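Local coordinates for 3',5'-cyclic-nucleotide phosphodiesterase 1 (Saccharomyces cerevisiae, PDB 4OJV), which belongs to the class-II cyclic-nucleotide phosphodiesterases, two-zinc proteins of the metallo-hydrolase/oxidoreductase fold, at residues I144-S150 / E181-L186. Coordinates in Å, arbitrary orientation, origin at the centre of the assembly. Residues are numbered along the deposited sequence.
Sequences IYEQENS and ERSRKL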
loop_
_atom_site.group_PDB
_atom_site.type_symbol
_atom_site.label_atom_id
_atom_site.label_comp_id
_atom_site.label_asym_id
_atom_site.label_seq_id
_atom_site.Cartn_x
_atom_site.Cartn_y
_atom_site.Cartn_z
ATOM N N ILE A 144 -12.711 5.748 -10.146
ATOM C CA ILE A 144 -14.083 5.561 -10.602
ATOM C C ILE A 144 -14.689 6.875 -11.130
ATOM O O ILE A 144 -15.626 6.839 -11.919
ATOM C CB ILE A 144 -14.961 4.946 -9.486
ATOM C CG1 ILE A 144 -14.457 3.554 -9.103
ATOM C CG2 ILE A 144 -16.407 4.836 -9.923
ATOM C CD1 ILE A 144 -14.805 3.116 -7.689
ATOM N N TYR A 145 -14.138 8.020 -10.723
ATOM C CA TYR A 145 -14.673 9.335 -11.117
ATOM C C TYR A 145 -13.981 9.989 -12.300
ATOM O O TYR A 145 -14.201 11.180 -12.569
ATOM C CB TYR A 145 -14.624 10.298 -9.942
ATOM C CG TYR A 145 -15.400 9.808 -8.771
ATOM C CD1 TYR A 145 -16.787 9.670 -8.841
ATOM C CD2 TYR A 145 -14.758 9.477 -7.587
ATOM C CE1 TYR A 145 -17.508 9.209 -7.760
ATOM C CE2 TYR A 145 -15.472 9.021 -6.498
ATOM C CZ TYR A 145 -16.845 8.892 -6.590
ATOM O OH TYR A 145 -17.550 8.439 -5.505
ATOM N N GLU A 146 -13.154 9.227 -13.006
ATOM C CA GLU A 146 -12.470 9.745 -14.186
ATOM C C GLU A 146 -13.372 10.097 -15.377
ATOM O O GLU A 146 -12.948 10.829 -16.277
ATOM C CB GLU A 146 -11.368 8.783 -14.624
ATOM C CG GLU A 146 -10.055 9.009 -13.897
ATOM C CD GLU A 146 -9.456 10.386 -14.152
ATOM O OE1 GLU A 146 -9.754 11.005 -15.198
ATOM O OE2 GLU A 146 -8.675 10.854 -13.302
ATOM N N GLN A 147 -14.606 9.594 -15.381
ATOM C CA GLN A 147 -15.510 9.772 -16.528
ATOM C C GLN A 147 -16.988 9.842 -16.140
ATOM O O GLN A 147 -17.389 9.330 -15.091
ATOM C CB GLN A 147 -15.283 8.673 -17.583
ATOM C CG GLN A 147 -15.487 7.245 -17.089
ATOM C CD GLN A 147 -14.365 6.763 -16.188
ATOM O OE1 GLN A 147 -13.209 6.664 -16.606
ATOM N NE2 GLN A 147 -14.703 6.459 -14.943
ATOM N N GLU A 148 -17.785 10.477 -16.999
ATOM C CA GLU A 148 -19.224 10.634 -16.774
ATOM C C GLU A 148 -19.963 9.314 -17.008
ATOM O O GLU A 148 -20.620 8.800 -16.098
ATOM C CB GLU A 148 -19.791 11.746 -17.664
ATOM C CG GLU A 148 -21.078 12.367 -17.140
ATOM C CD GLU A 148 -21.614 13.461 -18.044
ATOM O OE1 GLU A 148 -21.989 13.158 -19.198
ATOM O OE2 GLU A 148 -21.670 14.626 -17.596
ATOM N N ASN A 149 -19.855 8.778 -18.224
ATOM C CA ASN A 149 -20.344 7.432 -18.528
ATOM C C ASN A 149 -19.445 6.404 -17.843
ATOM O O ASN A 149 -18.408 5.996 -18.375
ATOM C CB ASN A 149 -20.451 7.193 -20.044
ATOM C CG ASN A 149 -19.186 7.577 -20.800
ATOM O OD1 ASN A 149 -18.593 8.631 -20.560
ATOM N ND2 ASN A 149 -18.776 6.722 -21.730
ATOM N N SER A 150 -19.859 5.997 -16.647
ATOM C CA SER A 150 -18.962 5.344 -15.704
ATOM C C SER A 150 -19.314 3.896 -15.376
ATOM O O SER A 150 -20.466 3.572 -15.078
ATOM C CB SER A 150 -18.911 6.155 -14.406
ATOM O OG SER A 150 -20.195 6.230 -13.811
ATOM N N GLU A 181 -21.680 9.485 -2.179
ATOM C CA GLU A 181 -21.795 10.286 -3.400
ATOM C C GLU A 181 -23.004 9.794 -4.197
ATOM O O GLU A 181 -23.206 8.592 -4.350
ATOM C CB GLU A 181 -20.491 10.239 -4.219
ATOM C CG GLU A 181 -20.532 10.948 -5.576
ATOM C CD GLU A 181 -20.463 12.461 -5.477
ATOM O OE1 GLU A 181 -21.408 13.078 -4.942
ATOM O OE2 GLU A 181 -19.466 13.041 -5.959
ATOM N N ARG A 182 -23.826 10.731 -4.671
ATOM C CA ARG A 182 -25.152 10.408 -5.206
ATOM C C ARG A 182 -25.173 9.502 -6.438
ATOM O O ARG A 182 -26.174 8.842 -6.693
ATOM C CB ARG A 182 -25.918 11.695 -5.520
ATOM C CG ARG A 182 -25.543 12.265 -6.879
ATOM C CD ARG A 182 -26.120 13.625 -7.155
ATOM N NE ARG A 182 -27.574 13.621 -7.174
ATOM C CZ ARG A 182 -28.276 14.712 -7.412
ATOM N NH1 ARG A 182 -27.638 15.852 -7.655
ATOM N NH2 ARG A 182 -29.594 14.665 -7.403
ATOM N N SER A 183 -24.080 9.477 -7.203
ATOM C CA SER A 183 -24.025 8.646 -8.405
ATOM C C SER A 183 -23.892 7.158 -8.089
ATOM O O SER A 183 -24.082 6.321 -8.971
ATOM C CB SER A 183 -22.901 9.094 -9.348
ATOM O OG SER A 183 -21.626 8.967 -8.748
ATOM N N ARG A 184 -23.587 6.841 -6.828
ATOM C CA ARG A 184 -23.488 5.451 -6.353
ATOM C C ARG A 184 -22.532 4.615 -7.207
ATOM O O ARG A 184 -22.783 3.442 -7.489
ATOM C CB ARG A 184 -24.874 4.789 -6.223
ATOM C CG ARG A 184 -25.871 5.557 -5.356
ATOM C CD ARG A 184 -25.416 5.662 -3.904
ATOM N NE ARG A 184 -26.261 6.554 -3.104
ATOM C CZ ARG A 184 -27.237 6.154 -2.293
ATOM N NH1 ARG A 184 -27.523 4.863 -2.164
ATOM N NH2 ARG A 184 -27.936 7.051 -1.608
ATOM N N LYS A 185 -21.434 5.244 -7.611
ATOM C CA LYS A 185 -20.404 4.581 -8.412
ATOM C C LYS A 185 -19.566 3.600 -7.583
ATOM O O LYS A 185 -18.888 2.739 -8.146
ATOM C CB LYS A 185 -19.499 5.619 -9.089
ATOM C CG LYS A 185 -20.169 6.480 -10.159
ATOM C CD LYS A 185 -19.149 7.354 -10.885
ATOM C CE LYS A 185 -19.796 8.570 -11.537
ATOM N NZ LYS A 185 -18.833 9.345 -12.372
ATOM N N LEU A 186 -19.603 3.748 -6.259
ATOM C CA LEU A 186 -19.026 2.776 -5.336
ATOM C C LEU A 186 -20.095 2.367 -4.344
ATOM O O LEU A 186 -20.668 3.224 -3.672
ATOM C CB LEU A 186 -17.817 3.349 -4.593
ATOM C CG LEU A 186 -17.018 2.327 -3.769
ATOM C CD1 LEU A 186 -16.396 1.241 -4.646
ATOM C CD2 LEU A 186 -15.941 3.023 -2.956
HETATM O O HOH W 1 -20.203 7.749 -6.410
#
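Lys185, Tyr145 and Ile144 make up most of this contact between two loops that enter the adjacent parallel strands 153-157 and 186-190, the latter the outermost strand of its sheet within the chain. Helix 159-169 connects these strands in a beta-alpha-beta crossover, and the contact joins their entry ends. Lys185 extends its side chain, t from chi2 to chi4, across the segment 144-150. Its methylenes do the packing: CB meets CG2 of Ile144 at 3.3 Å, CD lies 3.9 Å from CD1 of the Tyr145 ring, and CE comes within 3.3 Å of OG of Ser150. The ammonium group reaches the backbone beyond, where NZ gives a weak hydrogen bond to O of Gln147 (3.1 Å). Tyr145 starts sideways to the other segment but brings its phenol end up to the type I turn Glu181-Arg184, with OH 3.7 Å from CB of Glu181 and Ser183 OG at the ring edge. One water joins the polar atoms here, hydrogen-bonded to Tyr145 OH (2.9 Å) and Ser183 OG (3.0 Å) and accepting from Lys185 N (3.0 Å). On the buried side, Ile144 CD1 packs against Leu186 CD1 at 3.9 Å, and both side chains also touch Lys153 of strand 153-157. Glu146 faces away and forms a salt bridge with Lys287 of the second subunit. With one weak direct hydrogen bond, the contact rests chiefly on aliphatic and aromatic packing, supplemented by the water linking tyrosine to turn.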